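Local structure of protein BCAM1869 (Burkholderia cenocepacia, 4O2H) at residues 7-21 / 64-76. The protein probably regulates transcription in quorum sensing and associates with a second copy of itself. Sequence-based numbering, arbitrary orientation.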
loop_
_atom_site.group_PDB
_atom_site.type_symbol
_atom_site.label_atom_id
_atom_site.label_comp_id
_atom_site.label_asym_id
_atom_site.label_seq_id
_atom_site.Cartn_x
_atom_site.Cartn_y
_atom_site.Cartn_z
ATOM N N PRO A 7 -16.091 -29.124 -6.016
ATOM C CA PRO A 7 -15.733 -27.689 -5.950
ATOM C C PRO A 7 -14.243 -27.429 -5.752
ATOM O O PRO A 7 -13.791 -26.352 -6.108
ATOM C CB PRO A 7 -16.525 -27.177 -4.747
ATOM C CG PRO A 7 -17.683 -28.115 -4.635
ATOM C CD PRO A 7 -17.134 -29.456 -5.020
ATOM N N LEU A 8 -13.485 -28.414 -5.228
ATOM C CA LEU A 8 -12.040 -28.324 -4.965
ATOM C C LEU A 8 -11.202 -28.195 -6.247
ATOM O O LEU A 8 -10.037 -27.790 -6.189
ATOM C CB LEU A 8 -11.558 -29.553 -4.173
ATOM C CG LEU A 8 -12.149 -29.762 -2.770
ATOM C CD1 LEU A 8 -11.938 -31.197 -2.305
ATOM C CD2 LEU A 8 -11.582 -28.760 -1.757
ATOM N N LEU A 9 -11.789 -28.555 -7.392
ATOM C CA LEU A 9 -11.132 -28.496 -8.699
ATOM C C LEU A 9 -11.861 -27.522 -9.628
ATOM O O LEU A 9 -11.589 -27.494 -10.823
ATOM C CB LEU A 9 -11.027 -29.910 -9.320
ATOM C CG LEU A 9 -9.984 -30.841 -8.675
ATOM C CD1 LEU A 9 -10.230 -32.281 -9.048
ATOM C CD2 LEU A 9 -8.537 -30.401 -8.996
ATOM N N HIS A 10 -12.759 -26.695 -9.071
ATOM C CA HIS A 10 -13.452 -25.651 -9.827
ATOM C C HIS A 10 -12.410 -24.585 -10.240
ATOM O O HIS A 10 -11.397 -24.441 -9.543
ATOM C CB HIS A 10 -14.605 -25.038 -9.000
ATOM C CG HIS A 10 -15.905 -25.787 -9.105
ATOM N ND1 HIS A 10 -17.107 -25.195 -8.744
ATOM C CD2 HIS A 10 -16.156 -27.052 -9.530
ATOM C CE1 HIS A 10 -18.042 -26.107 -8.975
ATOM N NE2 HIS A 10 -17.519 -27.239 -9.448
ATOM N N PRO A 11 -12.565 -23.883 -11.387
ATOM C CA PRO A 11 -11.519 -22.912 -11.777
ATOM C C PRO A 11 -11.260 -21.823 -10.723
ATOM O O PRO A 11 -12.197 -21.401 -10.045
ATOM C CB PRO A 11 -12.064 -22.281 -13.072
ATOM C CG PRO A 11 -13.510 -22.690 -13.166
ATOM C CD PRO A 11 -13.660 -23.949 -12.383
ATOM N N VAL A 12 -9.992 -21.403 -10.570
ATOM C CA VAL A 12 -9.611 -20.252 -9.724
ATOM C C VAL A 12 -10.042 -19.035 -10.565
ATOM O O VAL A 12 -9.471 -18.830 -11.632
ATOM C CB VAL A 12 -8.100 -20.237 -9.340
ATOM C CG1 VAL A 12 -7.731 -18.989 -8.527
ATOM C CG2 VAL A 12 -7.706 -21.503 -8.590
ATOM N N PRO A 13 -11.138 -18.324 -10.231
ATOM C CA PRO A 13 -11.546 -17.206 -11.100
ATOM C C PRO A 13 -10.667 -15.986 -10.922
ATOM O O PRO A 13 -10.193 -15.704 -9.831
ATOM C CB PRO A 13 -12.981 -16.899 -10.652
ATOM C CG PRO A 13 -13.109 -17.469 -9.265
ATOM C CD PRO A 13 -11.957 -18.391 -8.997
ATOM N N GLY A 14 -10.427 -15.298 -12.014
ATOM C CA GLY A 14 -9.712 -14.043 -11.983
ATOM C C GLY A 14 -10.765 -12.951 -12.002
ATOM O O GLY A 14 -11.977 -13.230 -12.023
ATOM N N PRO A 15 -10.347 -11.682 -12.005
ATOM C CA PRO A 15 -11.333 -10.598 -12.122
ATOM C C PRO A 15 -12.144 -10.669 -13.428
ATOM O O PRO A 15 -11.792 -11.412 -14.357
ATOM C CB PRO A 15 -10.438 -9.328 -12.151
ATOM C CG PRO A 15 -9.122 -9.736 -11.607
ATOM C CD PRO A 15 -8.959 -11.160 -12.026
ATOM N N SER A 16 -13.180 -9.822 -13.528
ATOM C CA SER A 16 -13.902 -9.592 -14.767
ATOM C C SER A 16 -12.908 -8.993 -15.783
ATOM O O SER A 16 -11.889 -8.460 -15.348
ATOM C CB SER A 16 -15.054 -8.619 -14.538
ATOM O OG SER A 16 -15.981 -9.107 -13.588
ATOM N N PRO A 17 -13.179 -9.019 -17.119
ATOM C CA PRO A 17 -12.201 -8.471 -18.086
ATOM C C PRO A 17 -11.791 -7.013 -17.805
ATOM O O PRO A 17 -10.669 -6.633 -18.126
ATOM C CB PRO A 17 -12.939 -8.597 -19.442
ATOM C CG PRO A 17 -13.872 -9.716 -19.260
ATOM C CD PRO A 17 -14.322 -9.653 -17.812
ATOM N N ASP A 18 -12.665 -6.210 -17.158
ATOM C CA ASP A 18 -12.361 -4.811 -16.814
ATOM C C ASP A 18 -11.520 -4.704 -15.511
ATOM O O ASP A 18 -11.190 -3.597 -15.103
ATOM C CB ASP A 18 -13.647 -3.953 -16.735
ATOM C CG ASP A 18 -14.540 -4.195 -15.520
ATOM O OD1 ASP A 18 -14.486 -5.315 -14.950
ATOM O OD2 ASP A 18 -15.306 -3.269 -15.153
ATOM N N GLY A 19 -11.140 -5.840 -14.905
ATOM C CA GLY A 19 -10.264 -5.871 -13.726
ATOM C C GLY A 19 -10.907 -5.905 -12.347
ATOM O O GLY A 19 -10.193 -5.972 -11.348
ATOM N N TYR A 20 -12.242 -5.861 -12.259
ATOM C CA TYR A 20 -12.929 -5.931 -10.962
ATOM C C TYR A 20 -13.491 -7.295 -10.698
ATOM O O TYR A 20 -13.974 -7.936 -11.629
ATOM C CB TYR A 20 -14.074 -4.915 -10.879
ATOM C CG TYR A 20 -13.617 -3.479 -10.946
ATOM C CD1 TYR A 20 -13.167 -2.816 -9.807
ATOM C CD2 TYR A 20 -13.660 -2.768 -12.147
ATOM C CE1 TYR A 20 -12.812 -1.466 -9.847
ATOM C CE2 TYR A 20 -13.232 -1.436 -12.214
ATOM C CZ TYR A 20 -12.818 -0.790 -11.054
ATOM O OH TYR A 20 -12.421 0.517 -11.082
ATOM N N VAL A 21 -13.418 -7.737 -9.423
ATOM C CA VAL A 21 -14.042 -8.955 -8.865
ATOM C C VAL A 21 -15.451 -8.534 -8.449
ATOM O O VAL A 21 -15.579 -7.688 -7.566
ATOM C CB VAL A 21 -13.226 -9.563 -7.668
ATOM C CG1 VAL A 21 -14.002 -10.706 -6.983
ATOM C CG2 VAL A 21 -11.854 -10.046 -8.141
ATOM N N HIS A 64 -6.002 -8.578 2.112
ATOM C CA HIS A 64 -6.308 -9.404 0.946
ATOM C C HIS A 64 -7.097 -10.658 1.341
ATOM O O HIS A 64 -7.159 -11.045 2.509
ATOM C CB HIS A 64 -5.025 -9.745 0.102
ATOM C CG HIS A 64 -4.078 -10.787 0.661
ATOM N ND1 HIS A 64 -2.898 -11.126 -0.018
ATOM C CD2 HIS A 64 -4.141 -11.522 1.806
ATOM C CE1 HIS A 64 -2.292 -12.034 0.735
ATOM N NE2 HIS A 64 -3.002 -12.317 1.837
ATOM N N ARG A 65 -7.742 -11.246 0.350
ATOM C CA ARG A 65 -8.416 -12.539 0.428
ATOM C C ARG A 65 -7.747 -13.370 -0.602
ATOM O O ARG A 65 -7.784 -13.019 -1.802
ATOM C CB ARG A 65 -9.930 -12.489 0.230
ATOM C CG ARG A 65 -10.489 -13.913 0.329
ATOM C CD ARG A 65 -11.878 -14.094 -0.219
ATOM N NE ARG A 65 -12.018 -13.725 -1.627
ATOM C CZ ARG A 65 -13.186 -13.701 -2.252
ATOM N NH1 ARG A 65 -14.298 -14.032 -1.610
ATOM N NH2 ARG A 65 -13.255 -13.362 -3.524
ATOM N N THR A 66 -7.069 -14.435 -0.136
ATOM C CA THR A 66 -6.284 -15.311 -1.007
ATOM C C THR A 66 -7.195 -16.076 -2.004
ATOM O O THR A 66 -8.374 -16.338 -1.712
ATOM C CB THR A 66 -5.406 -16.276 -0.180
ATOM O OG1 THR A 66 -6.239 -17.077 0.643
ATOM C CG2 THR A 66 -4.365 -15.555 0.681
ATOM N N ALA A 67 -6.635 -16.379 -3.196
ATOM C CA ALA A 67 -7.341 -17.097 -4.245
ATOM C C ALA A 67 -7.450 -18.587 -3.900
ATOM O O ALA A 67 -6.613 -19.122 -3.173
ATOM C CB ALA A 67 -6.631 -16.906 -5.586
ATOM N N GLY A 68 -8.483 -19.222 -4.446
ATOM C CA GLY A 68 -8.815 -20.634 -4.281
ATOM C C GLY A 68 -9.860 -21.004 -5.308
ATOM O O GLY A 68 -10.286 -20.146 -6.093
ATOM N N ALA A 69 -10.270 -22.275 -5.329
ATOM C CA ALA A 69 -11.278 -22.765 -6.264
ATOM C C ALA A 69 -12.604 -22.015 -6.091
ATOM O O ALA A 69 -13.165 -22.006 -5.006
ATOM C CB ALA A 69 -11.484 -24.249 -6.057
ATOM N N GLY A 70 -13.045 -21.331 -7.141
ATOM C CA GLY A 70 -14.274 -20.540 -7.148
ATOM C C GLY A 70 -14.228 -19.304 -6.268
ATOM O O GLY A 70 -15.277 -18.717 -5.983
ATOM N N VAL A 71 -13.002 -18.914 -5.805
ATOM C CA VAL A 71 -12.730 -17.774 -4.922
ATOM C C VAL A 71 -11.619 -16.900 -5.561
ATOM O O VAL A 71 -10.454 -17.314 -5.647
ATOM C CB VAL A 71 -12.377 -18.238 -3.487
ATOM C CG1 VAL A 71 -11.981 -17.060 -2.588
ATOM C CG2 VAL A 71 -13.536 -19.010 -2.863
ATOM N N ALA A 72 -11.988 -15.698 -6.018
ATOM C CA ALA A 72 -11.019 -14.820 -6.650
ATOM C C ALA A 72 -10.156 -14.082 -5.598
ATOM O O ALA A 72 -10.565 -13.895 -4.444
ATOM C CB ALA A 72 -11.720 -13.820 -7.572
ATOM N N TYR A 73 -8.939 -13.693 -6.005
ATOM C CA TYR A 73 -8.025 -12.931 -5.176
ATOM C C TYR A 73 -8.590 -11.525 -5.028
ATOM O O TYR A 73 -8.947 -10.915 -6.026
ATOM C CB TYR A 73 -6.615 -12.920 -5.773
ATOM C CG TYR A 73 -5.607 -12.174 -4.917
ATOM C CD1 TYR A 73 -5.169 -12.700 -3.702
ATOM C CD2 TYR A 73 -5.081 -10.948 -5.329
ATOM C CE1 TYR A 73 -4.233 -12.033 -2.920
ATOM C CE2 TYR A 73 -4.170 -10.249 -4.529
ATOM C CZ TYR A 73 -3.739 -10.806 -3.336
ATOM O OH TYR A 73 -2.830 -10.144 -2.562
ATOM N N VAL A 74 -8.772 -11.073 -3.794
ATOM C CA VAL A 74 -9.320 -9.749 -3.498
ATOM C C VAL A 74 -8.267 -8.911 -2.727
ATOM O O VAL A 74 -7.684 -9.436 -1.788
ATOM C CB VAL A 74 -10.664 -9.876 -2.705
ATOM C CG1 VAL A 74 -11.076 -8.550 -2.075
ATOM C CG2 VAL A 74 -11.773 -10.394 -3.606
ATOM N N THR A 75 -8.010 -7.650 -3.162
ATOM C CA THR A 75 -7.116 -6.667 -2.488
ATOM C C THR A 75 -7.919 -5.465 -2.035
ATOM O O THR A 75 -8.785 -4.980 -2.761
ATOM C CB THR A 75 -6.020 -6.144 -3.413
ATOM O OG1 THR A 75 -6.620 -5.857 -4.672
ATOM C CG2 THR A 75 -4.912 -7.113 -3.589
ATOM N N VAL A 76 -7.661 -5.006 -0.843
ATOM C CA VAL A 76 -8.337 -3.878 -0.226
ATOM C C VAL A 76 -7.290 -3.129 0.574
ATOM O O VAL A 76 -6.639 -3.707 1.465
ATOM C CB VAL A 76 -9.553 -4.317 0.660
ATOM C CG1 VAL A 76 -10.298 -3.101 1.242
ATOM C CG2 VAL A 76 -10.516 -5.247 -0.108
#
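Val21 and Ala72 meet where a proline-rich N-terminal arm (7-21) runs over the beta hairpin formed by strands 55-65 and 74-83, whose connecting loop is tipped by a type II turn from Gly68 to Val71. The buried, tightly packed part of the contact is at the strand end. Val21 opens the short strand 21-24, which pairs with strand 100-103, and both its methyls lie against Ala72 CB: with CG1 anti to the backbone N (chi1 172°), CG2 lies beside the N, 3.8 Å from Ala72 CB, while CG1 also reaches Val74 CG2 at 4.1 Å. Pro13 O meets the same alanine methyl, 3.3 Å from Ala72 CB, and also takes a CA-H...O contact from Ala72. Beneath, the Arg65 guanidinium donates a hydrogen bond from NH2 to Ala72 O (2.9 Å), with a weak second one from NE, and Val71 CG1 lies against one of its faces.

Farther out the contact becomes exposed to solvent. The Pro13 ring rests on the backbone of the turn, its CD 3.4 Å from Val71 N. Val12 straddles Gly68 O with both methyls, and CG1 carries on to Ala67 CB at 3.8 Å; Asn140 of the second subunit also packs on Val12. Beyond them, the carbonyl oxygens of Pro7, Leu8 and His10 gather round the Ala69 methyl, and the His10 imidazole turns back over Pro7. One hydrogen bond joins arm and turn here: Gly70 N donates to Pro11 O at 3.0 Å, approaching from above the carbonyl plane, 36° out of it.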